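Branched-chain-amino-acid aminotransferase (Pseudomonas sp. UW4, PDB 6JIF) catalyses the reversible transfer of amino groups between branched-chain amino acids and 2-oxo acids, using pyridoxal-5'-phosphate as its cofactor. Local coordinates at residues B[239-245]-B[260-266]; B[268-272]-B[303-309]. All coordinates share one frame; numbering follows the deposited sequence.

Contact 1. Residues B[239-245]-B[260-266]; sequences EEVGSAN and SPSVLPG. With PLP (pyridoxal-5'-phosphate), chain D.
Glu239 and Glu240 both reach the loop 260-266 from a classic beta bulge, where strand 238-241 sets the two residues against Tyr229 of strand 227-230. In Glu239, CB lies 4.1 Å from CG2 of Val263, a loose apolar touch; CG then leads through a bend at chi2 (-135°) to CD, and the carboxylate divides between two serines. OE1 takes the hydroxyl of Ser262 through its syn lone pair, OG to OE1 2.5 Å, whereas OG of Ser260 comes to OE2 from above the carboxylate plane, at 2.7 Å. Ser260 OG in turn accepts from Ser262 N in an ST turn, so the carboxylate grips a loop already folded on itself. Were Glu239 replaced by an alanine, both serine hydroxyls would probably lose this shared acceptor, and the loop its polar tie to the strand. Glu240 works beside the cofactor: OE1 stands 2.8 Å from PLP N1, while OE2 accepts from Leu264 N at 2.7 Å. Leu264 lays its CG over one face of the pyridine ring, 3.6 Å from PLP C3. Further along the chain, Asn245 ND2 donates to Leu264 O at 3.0 Å, with that oxygen 12° from the plane of the Asn245 amide.

Contact 2. Residues B[268-272]-B[303-309]; sequences TRLSL and CGTAAVI. With PLP (pyridoxal-5'-phosphate), chain D.
The first torsion of Thr268 (-45°) sets OG1 beside the backbone N and turns CG2 toward the strands, where it meets Cys303 CB at 3.7 Å. Thr305 repeats the arrangement with chi1 at -68°, again placing its hydroxyl beside its own backbone N. Each threonine therefore offers two donors to one phosphate oxygen of PLP: Thr268 OG1 reaches O1P at 2.8 Å, joined there by Thr268 N, and Thr305 OG1 reaches O3P at 2.7 Å, joined by Thr305 N. The pair is a worked example of a phosphate-binding cup, built from the first turn of a helix on one side and a tight connection between antiparallel strands on the other. The helix start would probably add a favourable electrostatic pull on the phosphate, and Ile267 N contributes a further bond. Gly304, next to Thr305 in the chain, lies against Thr268 OG1, and a side chain there would probably crowd PLP C5A. Deeper in, the contact turns apolar. Leu272 CD1 packs on Cys303 CB at 3.7 Å and touches Ile309 CD1 at 4.0 Å, the two leucine and isoleucine side chains slanting across each other, while Cys303 SG rests 3.8 Å from Arg269 CA. Helix 332-346 adds Leu341 against Thr268, Leu272 and Val308; strand 255-258 brings Phe255 to Leu272, and strand 245-250 lays Phe247 against Ile309.

How the contacts relate
Along the chain the two contacts follow one another, both segments of contact 1 preceding those of contact 2, with centres about 11 Å apart. The loop 260-266 runs straight into helix 267-278, with Gly266 as its N-cap, so one continuous piece of chain serves both contacts. They also reach the same mixed sheet, in which strand 245-250 pairs with strand 297-304: Asn245 O and Cys303 N lie 2.8 Å apart, a probable hydrogen bond. Val263 and Asn245 both pack on Arg269. Contact 1 mainly meets the pyridine ring, with Gly266 near the phosphate ester oxygen, and contact 2 the phosphate, so that PLP is held at both ends by adjoining parts of one class IV aminotransferase.

Contact 1. Residues B[239-245]-B[260-266]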
loop_
_atom_site.group_PDB
_atom_site.type_symbol
_atom_site.label_atom_id
_atom_site.label_comp_id
_atom_site.label_asym_id
_atom_site.label_seq_id
_atom_site.Cartn_x
_atom_site.Cartn_y
_atom_site.Cartn_z
ATOM N N GLU B 239 -5.020 12.249 14.229
ATOM C CA GLU B 239 -5.468 10.890 13.936
ATOM C C GLU B 239 -4.535 9.814 14.458
ATOM O O GLU B 239 -5.006 8.873 15.092
ATOM C CB GLU B 239 -5.657 10.720 12.444
ATOM C CG GLU B 239 -6.750 11.613 11.909
ATOM C CD GLU B 239 -7.674 10.868 10.941
ATOM O OE1 GLU B 239 -7.186 9.914 10.279
ATOM O OE2 GLU B 239 -8.881 11.246 10.870
ATOM N N GLU B 240 -3.217 9.919 14.215
ATOM C CA GLU B 240 -2.314 8.832 14.584
ATOM C C GLU B 240 -0.961 9.397 14.962
ATOM O O GLU B 240 -0.521 10.410 14.419
ATOM C CB GLU B 240 -2.056 7.800 13.463
ATOM C CG GLU B 240 -3.289 7.094 12.927
ATOM C CD GLU B 240 -3.711 5.934 13.790
ATOM O OE1 GLU B 240 -3.095 5.718 14.871
ATOM O OE2 GLU B 240 -4.637 5.217 13.374
ATOM N N VAL B 241 -0.260 8.667 15.835
ATOM C CA VAL B 241 1.096 9.073 16.262
ATOM C C VAL B 241 2.019 8.003 15.708
ATOM O O VAL B 241 2.098 6.905 16.282
ATOM C CB VAL B 241 1.203 9.180 17.786
ATOM C CG1 VAL B 241 2.647 9.584 18.254
ATOM C CG2 VAL B 241 0.164 10.151 18.342
ATOM N N GLY B 242 2.654 8.268 14.575
ATOM C CA GLY B 242 3.481 7.244 13.941
ATOM C C GLY B 242 2.580 6.062 13.579
ATOM O O GLY B 242 1.546 6.251 12.918
ATOM N N SER B 243 2.877 4.856 14.109
ATOM C CA SER B 243 2.000 3.708 13.923
ATOM C C SER B 243 1.328 3.336 15.237
ATOM O O SER B 243 1.176 2.153 15.573
ATOM C CB SER B 243 2.776 2.534 13.320
ATOM O OG SER B 243 3.628 3.006 12.262
ATOM N N ALA B 244 0.922 4.351 16.005
ATOM C CA ALA B 244 0.283 4.119 17.297
ATOM C C ALA B 244 -0.915 5.047 17.429
ATOM O O ALA B 244 -1.005 6.058 16.741
ATOM C CB ALA B 244 1.249 4.373 18.473
ATOM N N ASN B 245 -1.854 4.698 18.314
ATOM C CA ASN B 245 -2.974 5.607 18.522
ATOM C C ASN B 245 -2.593 6.709 19.499
ATOM O O ASN B 245 -1.692 6.533 20.335
ATOM C CB ASN B 245 -4.184 4.878 19.061
ATOM C CG ASN B 245 -4.778 3.943 18.026
ATOM O OD1 ASN B 245 -4.856 2.746 18.242
ATOM N ND2 ASN B 245 -5.106 4.489 16.875
ATOM N N SER B 260 -12.482 8.468 13.934
ATOM C CA SER B 260 -12.769 8.885 12.563
ATOM C C SER B 260 -12.682 7.651 11.681
ATOM O O SER B 260 -12.068 6.644 12.080
ATOM C CB SER B 260 -11.774 9.944 12.083
ATOM O OG SER B 260 -10.746 9.376 11.292
ATOM N N PRO B 261 -13.259 7.706 10.485
ATOM C CA PRO B 261 -13.217 6.518 9.608
ATOM C C PRO B 261 -11.810 6.112 9.174
ATOM O O PRO B 261 -11.645 4.955 8.754
ATOM C CB PRO B 261 -14.072 6.933 8.401
ATOM C CG PRO B 261 -14.998 8.056 8.920
ATOM C CD PRO B 261 -14.155 8.760 9.994
ATOM N N SER B 262 -10.798 6.993 9.297
ATOM C CA SER B 262 -9.440 6.681 8.834
ATOM C C SER B 262 -8.465 6.331 9.957
ATOM O O SER B 262 -7.351 5.894 9.653
ATOM C CB SER B 262 -8.884 7.823 7.986
ATOM O OG SER B 262 -8.962 9.054 8.708
ATOM N N VAL B 263 -8.874 6.425 11.220
ATOM C CA VAL B 263 -8.047 5.958 12.344
ATOM C C VAL B 263 -8.010 4.431 12.408
ATOM O O VAL B 263 -9.037 3.748 12.345
ATOM C CB VAL B 263 -8.586 6.556 13.659
ATOM C CG1 VAL B 263 -7.858 6.004 14.895
ATOM C CG2 VAL B 263 -8.475 8.079 13.668
ATOM N N LEU B 264 -6.831 3.883 12.648
ATOM C CA LEU B 264 -6.684 2.441 12.847
ATOM C C LEU B 264 -7.219 2.042 14.218
ATOM O O LEU B 264 -6.752 2.571 15.239
ATOM C CB LEU B 264 -5.207 2.058 12.708
ATOM C CG LEU B 264 -4.819 0.586 12.504
ATOM C CD1 LEU B 264 -5.024 -0.185 13.755
ATOM C CD2 LEU B 264 -5.543 -0.144 11.384
ATOM N N PRO B 265 -8.205 1.151 14.302
ATOM C CA PRO B 265 -8.781 0.827 15.612
ATOM C C PRO B 265 -7.882 -0.107 16.409
ATOM O O PRO B 265 -7.902 -1.315 16.191
ATOM C CB PRO B 265 -10.122 0.145 15.267
ATOM C CG PRO B 265 -9.985 -0.216 13.828
ATOM C CD PRO B 265 -9.039 0.687 13.179
ATOM N N GLY B 266 -7.024 0.454 17.258
ATOM C CA GLY B 266 -6.006 -0.353 17.901
ATOM C C GLY B 266 -6.566 -1.176 19.038
ATOM O O GLY B 266 -7.531 -0.780 19.699
HETATM N N1 PLP D . -2.172 3.055 14.756
HETATM C C2 PLP D . -1.725 2.554 13.570
HETATM C C2A PLP D . -1.691 3.497 12.410
HETATM C C3 PLP D . -1.380 1.208 13.450
HETATM O O3 PLP D . -0.986 0.714 12.233
HETATM C C4 PLP D . -1.445 0.362 14.588
HETATM C C4A PLP D . -1.274 -1.141 14.465
HETATM C C5 PLP D . -1.892 0.940 15.792
HETATM C C6 PLP D . -2.255 2.253 15.838
HETATM C C5A PLP D . -1.954 0.222 17.104
HETATM O O4P PLP D . -2.706 -0.927 17.010
HETATM P P PLP D . -2.537 -2.041 18.139
HETATM O O1P PLP D . -2.770 -1.427 19.498
HETATM O O2P PLP D . -3.666 -3.019 17.782
HETATM O O3P PLP D . -1.146 -2.668 18.105
#

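Contact 2. Residues B[268-272]-B[303-309]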
loop_
_atom_site.group_PDB
_atom_site.type_symbol
_atom_site.label_atom_id
_atom_site.label_comp_id
_atom_site.label_asym_id
_atom_site.label_seq_id
_atom_site.Cartn_x
_atom_site.Cartn_y
_atom_site.Cartn_z
ATOM N N THR B 268 -4.578 -2.096 21.708
ATOM C CA THR B 268 -4.102 -1.452 22.930
ATOM C C THR B 268 -5.028 -0.326 23.311
ATOM O O THR B 268 -5.433 -0.224 24.468
ATOM C CB THR B 268 -2.668 -0.969 22.748
ATOM O OG1 THR B 268 -1.897 -2.008 22.111
ATOM C CG2 THR B 268 -2.010 -0.540 24.127
ATOM N N ARG B 269 -5.450 0.490 22.336
ATOM C CA ARG B 269 -6.399 1.555 22.635
ATOM C C ARG B 269 -7.697 1.015 23.221
ATOM O O ARG B 269 -8.231 1.557 24.195
ATOM C CB ARG B 269 -6.691 2.360 21.359
ATOM C CG ARG B 269 -7.755 3.416 21.573
ATOM C CD ARG B 269 -8.133 4.057 20.199
ATOM N NE ARG B 269 -9.150 3.266 19.520
ATOM C CZ ARG B 269 -9.615 3.512 18.295
ATOM N NH1 ARG B 269 -9.152 4.538 17.579
ATOM N NH2 ARG B 269 -10.557 2.738 17.776
ATOM N N LEU B 270 -8.253 -0.025 22.600
ATOM C CA LEU B 270 -9.465 -0.641 23.117
ATOM C C LEU B 270 -9.270 -1.148 24.541
ATOM O O LEU B 270 -10.160 -1.007 25.389
ATOM C CB LEU B 270 -9.861 -1.791 22.194
ATOM C CG LEU B 270 -11.116 -2.549 22.630
ATOM C CD1 LEU B 270 -12.303 -1.634 22.383
ATOM C CD2 LEU B 270 -11.306 -3.864 21.815
ATOM N N SER B 271 -8.109 -1.753 24.802
ATOM C CA SER B 271 -7.811 -2.272 26.122
ATOM C C SER B 271 -7.726 -1.154 27.144
ATOM O O SER B 271 -8.211 -1.289 28.273
ATOM C CB SER B 271 -6.512 -3.085 26.056
ATOM O OG SER B 271 -6.698 -4.252 25.229
ATOM N N LEU B 272 -7.032 -0.061 26.798
ATOM C CA LEU B 272 -6.946 1.082 27.711
ATOM C C LEU B 272 -8.321 1.699 27.940
ATOM O O LEU B 272 -8.642 2.108 29.060
ATOM C CB LEU B 272 -5.962 2.125 27.141
ATOM C CG LEU B 272 -4.493 1.681 27.105
ATOM C CD1 LEU B 272 -3.582 2.710 26.450
ATOM C CD2 LEU B 272 -4.026 1.431 28.567
ATOM N N CYS B 303 -0.370 4.746 22.041
ATOM C CA CYS B 303 -0.486 3.360 22.480
ATOM C C CYS B 303 -0.468 2.425 21.267
ATOM O O CYS B 303 -0.928 2.794 20.185
ATOM C CB CYS B 303 -1.722 3.114 23.335
ATOM S SG CYS B 303 -3.204 3.568 22.551
ATOM N N GLY B 304 0.127 1.264 21.454
ATOM C CA GLY B 304 0.102 0.219 20.411
ATOM C C GLY B 304 0.785 -0.998 20.994
ATOM O O GLY B 304 1.340 -0.952 22.089
ATOM N N THR B 305 0.737 -2.106 20.253
ATOM C CA THR B 305 1.215 -3.374 20.798
ATOM C C THR B 305 2.722 -3.327 21.074
ATOM O O THR B 305 3.183 -3.804 22.111
ATOM C CB THR B 305 0.854 -4.523 19.841
ATOM O OG1 THR B 305 -0.585 -4.702 19.840
ATOM C CG2 THR B 305 1.553 -5.787 20.284
ATOM N N ALA B 306 3.510 -2.802 20.129
ATOM C CA ALA B 306 4.966 -2.858 20.279
ATOM C C ALA B 306 5.449 -1.952 21.409
ATOM O O ALA B 306 6.278 -2.359 22.235
ATOM C CB ALA B 306 5.657 -2.514 18.956
ATOM N N ALA B 307 4.938 -0.736 21.480
ATOM C CA ALA B 307 5.432 0.212 22.467
ATOM C C ALA B 307 4.669 0.167 23.778
ATOM O O ALA B 307 5.217 0.558 24.812
ATOM C CB ALA B 307 5.332 1.613 21.886
ATOM N N VAL B 308 3.486 -0.437 23.792
ATOM C CA VAL B 308 2.520 -0.422 24.896
ATOM C C VAL B 308 2.023 1.019 25.059
ATOM O O VAL B 308 0.976 1.387 24.481
ATOM C CB VAL B 308 3.046 -1.045 26.217
ATOM C CG1 VAL B 308 1.891 -1.163 27.210
ATOM C CG2 VAL B 308 3.639 -2.436 25.950
ATOM N N ILE B 309 2.787 1.867 25.759
ATOM C CA ILE B 309 2.473 3.288 25.820
ATOM C C ILE B 309 3.769 4.042 25.586
ATOM O O ILE B 309 4.774 3.740 26.225
ATOM C CB ILE B 309 1.853 3.697 27.167
ATOM C CG1 ILE B 309 0.452 3.116 27.271
ATOM C CG2 ILE B 309 1.774 5.249 27.290
ATOM C CD1 ILE B 309 -0.277 3.569 28.498
HETATM N N1 PLP D . -2.172 3.055 14.756
HETATM C C2 PLP D . -1.725 2.554 13.570
HETATM C C2A PLP D . -1.691 3.497 12.410
HETATM C C3 PLP D . -1.380 1.208 13.450
HETATM O O3 PLP D . -0.986 0.714 12.233
HETATM C C4 PLP D . -1.445 0.362 14.588
HETATM C C4A PLP D . -1.274 -1.141 14.465
HETATM C C5 PLP D . -1.892 0.940 15.792
HETATM C C6 PLP D . -2.255 2.253 15.838
HETATM C C5A PLP D . -1.954 0.222 17.104
HETATM O O4P PLP D . -2.706 -0.927 17.010
HETATM P P PLP D . -2.537 -2.041 18.139
HETATM O O1P PLP D . -2.770 -1.427 19.498
HETATM O O2P PLP D . -3.666 -3.019 17.782
HETATM O O3P PLP D . -1.146 -2.668 18.105
#